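Local structure of 4-oxalocrotonate decarboxylase NahK (Pseudomonas putida, 5D2F) at residues A[82-87]-A[249-254]; A[160-165]-A[184-189]. The protein catalyses the metal-assisted decarboxylation of (3E)-2-oxohex-3-enedioate to 2-oxopent-4-enoate and CO2, a step of naphthalene degradation. The protein carries 1 engineered substitution. One frame throughout, in Å; residues are numbered along the deposited sequence.

Contact 1. Residues A[82-87]-A[249-254]; sequences LKMGLT and TFIMTG. With EDO (1,2-ethanediol), chain K.
Leu82 pairs with Ile251 and Lys83 with Met252 in two parallel strands, whose axes come within 4.6 Å and run at 20° to each other. Leu82 makes both firm bonds of the ladder. Its N donates to Phe250 O at 2.9 Å. Its O receives Met252 N at 2.9 Å, in the carbonyl plane, and the CA-H of Ile251 leans on the same oxygen. A third bond, Met84 N to Met252 O, is bent and weak.

The side chains of Leu82, Met84 and Ile251 all reach Leu234 of helix 227-239. Met84 lays its CG 3.5 Å from Met252 O, then bends twice, so that its thioether end leaves 249-254. On the other face the CB atoms of Lys83 and Met252 sit side by side at 4.0 Å. Beyond CB both chains lead away from the ladder. Lys83 is curled, with CG between its own N and carbonyl carbon (chi1 52°) and bends at every later torsion. This coil delivers NZ to a salt bridge with Glu161 and a hydrogen bond to Ala182 O. Beyond the ladder, Thr87 touches the other segment: its CG2 rests 3.4 Å from Thr253 O, and its OG1 lies near Gly254 CA. Thr253 O also accepts from Ser230 OG.

Leu86 N donates to O1 of an ethanediol at 2.8 Å, a molecule probably left from crystallisation. Lys83 and Leu86 bind 2-oxoglutarate in a liganded structure of this protein. Strand 82-85 and the turn after it thus line a ligand pocket, consistent with the active site, in a fumarylacetoacetate hydrolase-type fold.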
ATOM      1  N   LEU A  82       1.270   4.177   6.012  1.00  8.18           N
ATOM      2  CA  LEU A  82       0.130   3.395   5.570  1.00  7.55           C
ATOM      3  C   LEU A  82       0.151   3.366   4.065  1.00  8.43           C
ATOM      4  O   LEU A  82       0.683   4.280   3.429  1.00 11.79           O
ATOM      5  CB  LEU A  82      -1.164   4.053   6.043  1.00  8.90           C
ATOM      6  CG  LEU A  82      -1.368   4.149   7.546  1.00  9.55           C
ATOM      7  CD1 LEU A  82      -2.486   5.137   7.853  1.00 10.27           C
ATOM      8  CD2 LEU A  82      -1.695   2.762   8.101  1.00 13.14           C
ATOM      9  N   LYS A  83      -0.435   2.325   3.477  1.00  7.93           N
ATOM     10  CA  LYS A  83      -0.539   2.283   2.026  1.00 10.55           C
ATOM     11  C   LYS A  83      -1.972   2.046   1.597  1.00 10.66           C
ATOM     12  O   LYS A  83      -2.789   1.567   2.378  1.00  9.34           O
ATOM     13  CB  LYS A  83       0.387   1.222   1.426  1.00 13.75           C
ATOM     14  CG  LYS A  83       0.260  -0.160   2.020  1.00 14.65           C
ATOM     15  CD  LYS A  83      -0.972  -0.933   1.497  1.00  9.19           C
ATOM     16  CE  LYS A  83      -0.925  -1.140  -0.016  1.00 14.83           C
ATOM     17  NZ  LYS A  83       0.024  -2.249  -0.393  1.00 11.86           N
ATOM     18  N   MET A  84      -2.267   2.363   0.344  1.00 11.88           N
ATOM     19  CA  MET A  84      -3.621   2.227  -0.169  1.00 10.37           C
ATOM     20  C   MET A  84      -3.605   1.288  -1.361  1.00 11.65           C
ATOM     21  O   MET A  84      -2.705   1.376  -2.206  1.00 13.64           O
ATOM     22  CB  MET A  84      -4.154   3.591  -0.618  1.00  7.51           C
ATOM     23  CG  MET A  84      -4.155   4.634   0.475  1.00 14.64           C
ATOM     24  SD  MET A  84      -5.285   4.202   1.798  1.00 15.07           S
ATOM     25  CE  MET A  84      -6.854   4.444   1.000  1.00  8.23           C
ATOM     26  N   GLY A  85      -4.581   0.380  -1.413  1.00  6.99           N
ATOM     27  CA  GLY A  85      -4.771  -0.468  -2.571  1.00  7.88           C
ATOM     28  C   GLY A  85      -6.173  -0.294  -3.117  1.00  7.50           C
ATOM     29  O   GLY A  85      -7.017   0.314  -2.449  1.00  9.96           O
ATOM     30  N   LEU A  86      -6.423  -0.828  -4.314  1.00 10.15           N
ATOM     31  CA  LEU A  86      -7.731  -0.714  -4.969  1.00 12.01           C
ATOM     32  C   LEU A  86      -8.108   0.757  -5.137  1.00 11.46           C
ATOM     33  O   LEU A  86      -9.240   1.162  -4.875  1.00 13.05           O
ATOM     34  CB  LEU A  86      -8.804  -1.469  -4.191  1.00 16.09           C
ATOM     35  CG  LEU A  86      -8.631  -2.975  -4.325  1.00 24.62           C
ATOM     36  CD1 LEU A  86      -9.524  -3.694  -3.347  1.00 24.05           C
ATOM     37  CD2 LEU A  86      -8.953  -3.395  -5.756  1.00 30.81           C
ATOM     38  N   THR A  87      -7.139   1.552  -5.572  1.00 11.39           N
ATOM     39  CA  THR A  87      -7.344   2.984  -5.721  1.00 11.87           C
ATOM     40  C   THR A  87      -7.795   3.319  -7.134  1.00 14.51           C
ATOM     41  O   THR A  87      -7.514   4.389  -7.656  1.00 12.26           O
ATOM     42  CB  THR A  87      -6.093   3.781  -5.334  1.00 14.78           C
ATOM     43  OG1 THR A  87      -4.970   3.327  -6.094  1.00 15.78           O
ATOM     44  CG2 THR A  87      -5.802   3.596  -3.853  1.00 15.35           C
ATOM     45  N   THR A 249       1.959  11.690   9.258  1.00 14.12           N
ATOM     46  CA  THR A 249       1.773  10.348   8.721  1.00 11.72           C
ATOM     47  C   THR A 249       2.215  10.277   7.266  1.00 11.70           C
ATOM     48  O   THR A 249       1.896  11.156   6.464  1.00 10.92           O
ATOM     49  CB  THR A 249       0.321   9.893   8.864  1.00 11.15           C
ATOM     50  OG1 THR A 249      -0.028   9.908  10.256  1.00 12.17           O
ATOM     51  CG2 THR A 249       0.153   8.472   8.338  1.00 12.22           C
ATOM     52  N   PHE A 250       2.975   9.232   6.949  1.00 12.44           N
ATOM     53  CA  PHE A 250       3.415   8.937   5.598  1.00  8.63           C
ATOM     54  C   PHE A 250       2.404   7.989   4.970  1.00 10.11           C
ATOM     55  O   PHE A 250       2.063   6.968   5.559  1.00  8.66           O
ATOM     56  CB  PHE A 250       4.802   8.307   5.668  1.00  8.75           C
ATOM     57  CG  PHE A 250       5.272   7.683   4.388  1.00  9.51           C
ATOM     58  CD1 PHE A 250       5.841   8.461   3.384  1.00 11.90           C
ATOM     59  CD2 PHE A 250       5.218   6.309   4.214  1.00 11.84           C
ATOM     60  CE1 PHE A 250       6.309   7.869   2.212  1.00 11.99           C
ATOM     61  CE2 PHE A 250       5.684   5.721   3.050  1.00 13.16           C
ATOM     62  CZ  PHE A 250       6.229   6.503   2.049  1.00 11.93           C
ATOM     63  N   ILE A 251       1.892   8.357   3.802  1.00  9.15           N
ATOM     64  CA  ILE A 251       0.844   7.589   3.137  1.00  8.11           C
ATOM     65  C   ILE A 251       1.206   7.360   1.688  1.00 11.19           C
ATOM     66  O   ILE A 251       1.451   8.308   0.940  1.00  8.41           O
ATOM     67  CB  ILE A 251      -0.516   8.320   3.172  1.00  8.06           C
ATOM     68  CG1 ILE A 251      -0.933   8.637   4.613  1.00  9.38           C
ATOM     69  CG2 ILE A 251      -1.598   7.476   2.480  1.00 11.07           C
ATOM     70  CD1 ILE A 251      -1.940   9.774   4.695  1.00  9.54           C
ATOM     71  N   MET A 252       1.232   6.094   1.287  1.00  9.16           N
ATOM     72  CA  MET A 252       1.403   5.769  -0.117  1.00 11.68           C
ATOM     73  C   MET A 252       0.026   5.753  -0.740  1.00 10.72           C
ATOM     74  O   MET A 252      -0.820   4.950  -0.361  1.00  8.54           O
ATOM     75  CB  MET A 252       2.107   4.433  -0.257  1.00 11.54           C
ATOM     76  CG  MET A 252       3.426   4.465   0.482  1.00  8.14           C
ATOM     77  SD  MET A 252       4.412   2.997   0.233  1.00 12.52           S
ATOM     78  CE  MET A 252       4.242   2.800  -1.526  1.00 16.37           C
ATOM     79  N   THR A 253      -0.211   6.673  -1.672  1.00  8.35           N
ATOM     80  CA  THR A 253      -1.582   6.955  -2.085  1.00  8.40           C
ATOM     81  C   THR A 253      -2.210   5.974  -3.065  1.00 14.43           C
ATOM     82  O   THR A 253      -3.422   5.981  -3.228  1.00 13.60           O
ATOM     83  CB  THR A 253      -1.738   8.398  -2.614  1.00  8.66           C
ATOM     84  OG1 THR A 253      -0.852   8.604  -3.728  1.00 10.10           O
ATOM     85  CG2 THR A 253      -1.391   9.363  -1.513  1.00 12.04           C
ATOM     86  N   GLY A 254      -1.397   5.157  -3.729  1.00 12.38           N
ATOM     87  CA  GLY A 254      -1.934   4.127  -4.603  1.00  8.90           C
ATOM     88  C   GLY A 254      -1.124   3.893  -5.869  1.00 11.53           C
ATOM     89  O   GLY A 254      -0.366   4.754  -6.308  1.00 11.58           O
TER
HETATM   90  C1  EDO K 310      -3.754  -2.887  -4.889  1.00 27.33           C
HETATM   91  O1  EDO K 310      -4.802  -2.556  -5.819  1.00 20.00           O
HETATM   92  C2  EDO K 310      -4.254  -3.910  -3.872  1.00 31.37           C
HETATM   93  O2  EDO K 310      -3.409  -3.961  -2.714  1.00 31.29           O

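Contact 2. Residues A[160-165]-A[184-189]; sequences VEVIDS and STRFIT. With EDO (1,2-ethanediol), chain D.
Phe187 stands opposite Glu161 in a non-hydrogen-bonded antiparallel pair, its ring leading away from 160-165. Thr189 CG2 lies at the ring edge, in plane, and the rings of Phe250 and Phe187 meet with their planes at about 35°. The guanidinium of Arg186 folds back, and NH1 donates to Thr185 O at 2.7 Å. That oxygen lies in the guanidinium plane, but NH1 sits above the carbonyl plane. Glu161 is extended, with CG anti to its backbone N (chi1 -167°), and passes CG 3.4 Å from Arg186 O. Its OE2 forms the salt bridge with Lys83 and accepts a hydrogen bond from a water at 2.7 Å. The same water accepts from Thr185 N.

Val160 and Ile188 exchange two backbone bonds. Thr185 and Arg186 together face Val162 in a classic beta bulge, where Arg186 N reaches Val162 O at 3.2 Å on a lone pair. Val162 CG2 packs on Ile188 CD1 at 4.0 Å, and its CG1 meets Thr185 CG2. A second water links Asp164 OD2, also held by Ile123 N, to Thr185 OG1.

Glu161 OE1 lies close to the carboxylates of Glu128 and Glu130. All three bind magnesium or calcium in other structures of this protein. In this apo form the cluster is consistent with a site prepared for a cation.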
ATOM      1  N   VAL A 160       8.075   3.804  -4.700  1.00 12.58           N
ATOM      2  CA  VAL A 160       7.717   2.571  -5.379  1.00  8.23           C
ATOM      3  C   VAL A 160       7.377   1.554  -4.303  1.00  8.57           C
ATOM      4  O   VAL A 160       8.141   1.385  -3.344  1.00 13.60           O
ATOM      5  CB  VAL A 160       8.876   2.057  -6.255  1.00 13.03           C
ATOM      6  CG1 VAL A 160       8.588   0.666  -6.741  1.00 14.65           C
ATOM      7  CG2 VAL A 160       9.100   2.999  -7.443  1.00 15.34           C
ATOM      8  N   GLU A 161       6.228   0.897  -4.426  1.00  9.24           N
ATOM      9  CA  GLU A 161       5.910  -0.157  -3.473  1.00  8.89           C
ATOM     10  C   GLU A 161       6.294  -1.493  -4.048  1.00  9.67           C
ATOM     11  O   GLU A 161       6.082  -1.746  -5.222  1.00 10.25           O
ATOM     12  CB  GLU A 161       4.427  -0.184  -3.098  1.00 12.22           C
ATOM     13  CG  GLU A 161       4.177  -1.085  -1.877  1.00 11.59           C
ATOM     14  CD  GLU A 161       2.739  -1.094  -1.400  1.00 11.61           C
ATOM     15  OE1 GLU A 161       1.848  -0.592  -2.124  1.00 12.25           O
ATOM     16  OE2 GLU A 161       2.505  -1.633  -0.290  1.00 14.66           O
ATOM     17  N   VAL A 162       6.911  -2.338  -3.234  1.00  9.47           N
ATOM     18  CA  VAL A 162       6.968  -3.740  -3.581  1.00  8.12           C
ATOM     19  C   VAL A 162       5.799  -4.400  -2.872  1.00  7.36           C
ATOM     20  O   VAL A 162       5.721  -4.395  -1.637  1.00  7.43           O
ATOM     21  CB  VAL A 162       8.272  -4.399  -3.138  1.00  7.60           C
ATOM     22  CG1 VAL A 162       8.343  -5.813  -3.712  1.00 10.43           C
ATOM     23  CG2 VAL A 162       9.480  -3.568  -3.586  1.00 11.23           C
ATOM     24  N   ILE A 163       4.880  -4.960  -3.644  1.00 10.41           N
ATOM     25  CA  ILE A 163       3.785  -5.711  -3.055  1.00  8.22           C
ATOM     26  C   ILE A 163       4.054  -7.176  -3.274  1.00  8.77           C
ATOM     27  O   ILE A 163       4.692  -7.553  -4.243  1.00 13.83           O
ATOM     28  CB  ILE A 163       2.428  -5.342  -3.653  1.00 10.77           C
ATOM     29  CG1 ILE A 163       2.468  -5.430  -5.182  1.00 11.66           C
ATOM     30  CG2 ILE A 163       2.029  -3.937  -3.201  1.00 11.98           C
ATOM     31  CD1 ILE A 163       1.144  -5.062  -5.844  1.00 14.91           C
ATOM     32  N   ASP A 164       3.553  -8.002  -2.379  1.00  8.40           N
ATOM     33  CA  ASP A 164       3.869  -9.412  -2.425  1.00  7.53           C
ATOM     34  C   ASP A 164       2.778 -10.135  -1.682  1.00 12.17           C
ATOM     35  O   ASP A 164       2.855 -10.298  -0.473  1.00 12.73           O
ATOM     36  CB  ASP A 164       5.224  -9.660  -1.755  1.00  8.06           C
ATOM     37  CG  ASP A 164       5.733 -11.070  -1.962  1.00 10.65           C
ATOM     38  OD1 ASP A 164       5.355 -11.697  -2.974  1.00 13.31           O
ATOM     39  OD2 ASP A 164       6.514 -11.549  -1.106  1.00  9.30           O
ATOM     40  N   SER A 165       1.740 -10.552  -2.404  1.00 11.43           N
ATOM     41  CA  SER A 165       0.637 -11.229  -1.746  1.00  7.78           C
ATOM     42  C   SER A 165       1.153 -12.534  -1.174  1.00 12.82           C
ATOM     43  O   SER A 165       1.863 -13.281  -1.847  1.00 12.65           O
ATOM     44  CB  SER A 165      -0.492 -11.516  -2.722  1.00 11.75           C
ATOM     45  OG  SER A 165      -1.483 -12.296  -2.085  1.00 12.94           O
ATOM     46  N   SER A 184       1.430  -5.745   1.488  1.00  8.16           N
ATOM     47  CA  SER A 184       2.570  -4.852   1.702  1.00 11.24           C
ATOM     48  C   SER A 184       3.821  -5.650   2.030  1.00 12.57           C
ATOM     49  O   SER A 184       3.747  -6.663   2.725  1.00 10.21           O
ATOM     50  CB  SER A 184       2.278  -3.890   2.854  1.00  9.11           C
ATOM     51  OG  SER A 184       1.102  -3.150   2.585  1.00  8.32           O
ATOM     52  N   THR A 185       4.975  -5.182   1.574  1.00  9.34           N
ATOM     53  CA  THR A 185       6.210  -5.866   1.946  1.00  7.67           C
ATOM     54  C   THR A 185       7.456  -4.983   1.908  1.00  7.05           C
ATOM     55  O   THR A 185       8.285  -5.057   2.813  1.00  8.07           O
ATOM     56  CB  THR A 185       6.379  -7.202   1.170  1.00  7.14           C
ATOM     57  OG1 THR A 185       7.099  -8.131   1.984  1.00 10.54           O
ATOM     58  CG2 THR A 185       7.104  -7.008  -0.159  1.00  9.10           C
ATOM     59  N   ARG A 186       7.587  -4.133   0.892  1.00  8.28           N
ATOM     60  CA  ARG A 186       8.654  -3.143   0.884  1.00  8.85           C
ATOM     61  C   ARG A 186       8.144  -1.861   0.283  1.00 10.41           C
ATOM     62  O   ARG A 186       7.144  -1.849  -0.439  1.00  9.26           O
ATOM     63  CB  ARG A 186       9.885  -3.610   0.077  1.00 11.84           C
ATOM     64  CG  ARG A 186      10.534  -4.925   0.520  1.00  8.12           C
ATOM     65  CD  ARG A 186      11.370  -4.802   1.778  1.00  7.59           C
ATOM     66  NE  ARG A 186      11.981  -6.087   2.122  1.00 12.19           N
ATOM     67  CZ  ARG A 186      11.408  -7.045   2.853  1.00 13.69           C
ATOM     68  NH1 ARG A 186      10.188  -6.889   3.364  1.00  8.25           N
ATOM     69  NH2 ARG A 186      12.072  -8.171   3.081  1.00 11.69           N
ATOM     70  N   PHE A 187       8.827  -0.764   0.582  1.00  8.45           N
ATOM     71  CA  PHE A 187       8.598   0.455  -0.177  1.00  7.50           C
ATOM     72  C   PHE A 187       9.909   1.182  -0.343  1.00  7.80           C
ATOM     73  O   PHE A 187      10.756   1.145   0.535  1.00  9.06           O
ATOM     74  CB  PHE A 187       7.529   1.364   0.446  1.00  8.86           C
ATOM     75  CG  PHE A 187       7.895   1.927   1.799  1.00  8.01           C
ATOM     76  CD1 PHE A 187       7.622   1.215   2.955  1.00  8.68           C
ATOM     77  CD2 PHE A 187       8.489   3.172   1.907  1.00 10.39           C
ATOM     78  CE1 PHE A 187       7.950   1.736   4.209  1.00 10.77           C
ATOM     79  CE2 PHE A 187       8.816   3.703   3.152  1.00 12.76           C
ATOM     80  CZ  PHE A 187       8.553   2.979   4.304  1.00  8.85           C
ATOM     81  N   ILE A 188      10.068   1.815  -1.493  1.00  8.26           N
ATOM     82  CA  ILE A 188      11.279   2.552  -1.800  1.00 11.09           C
ATOM     83  C   ILE A 188      10.878   3.994  -2.046  1.00  9.58           C
ATOM     84  O   ILE A 188      10.202   4.293  -3.031  1.00 12.58           O
ATOM     85  CB  ILE A 188      11.922   2.016  -3.073  1.00 14.48           C
ATOM     86  CG1 ILE A 188      12.008   0.488  -3.004  1.00 17.74           C
ATOM     87  CG2 ILE A 188      13.294   2.666  -3.308  1.00 12.01           C
ATOM     88  CD1 ILE A 188      11.575  -0.211  -4.285  1.00 20.80           C
ATOM     89  N   THR A 189      11.289   4.887  -1.154  1.00 10.86           N
ATOM     90  CA  THR A 189      11.066   6.310  -1.380  1.00 10.74           C
ATOM     91  C   THR A 189      12.249   6.847  -2.167  1.00 10.60           C
ATOM     92  O   THR A 189      13.353   6.325  -2.071  1.00 14.39           O
ATOM     93  CB  THR A 189      10.945   7.099  -0.064  1.00 15.75           C
ATOM     94  OG1 THR A 189      12.132   6.908   0.717  1.00 17.05           O
ATOM     95  CG2 THR A 189       9.745   6.630   0.726  1.00 11.97           C
TER
HETATM   96  C1  EDO D 303       1.136  -8.811  -5.412  1.00 31.72           C
HETATM   97  O1  EDO D 303      -0.114  -9.371  -5.824  1.00 30.17           O
HETATM   98  C2  EDO D 303       2.277  -9.667  -5.953  1.00 26.69           C
HETATM   99  O2  EDO D 303       2.225 -10.990  -5.383  1.00 21.18           O
HETATM  100  O   HOH W   1       4.745  -2.489   1.005  1.00  9.85           O
HETATM  101  O   HOH W   2       6.279 -10.690   1.299  1.00 10.07           O

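Both contacts are buried and belong to the same mixed sheet, their centres 11 Å apart. Contact 1 is a short parallel pair with one face against a helix. Contact 2 is a longer antiparallel pair, interrupted by a bulge, with Val160, Val162 and Ile188 packed against strand 276-282. They touch directly. The Lys83-Glu161 salt bridge, 2.6 Å from NZ to OE2, joins them, and Met252 SD packs 3.5 Å from Phe187 CB. The chemistry differs with place: 82-87 brings two residues that bind 2-oxoglutarate, whereas 160-165 brings the metal ligand Glu161, and waters bridge it and Asp164 to Thr185. Their shared boundary places the 2-oxoglutarate-binding residues beside the metal site.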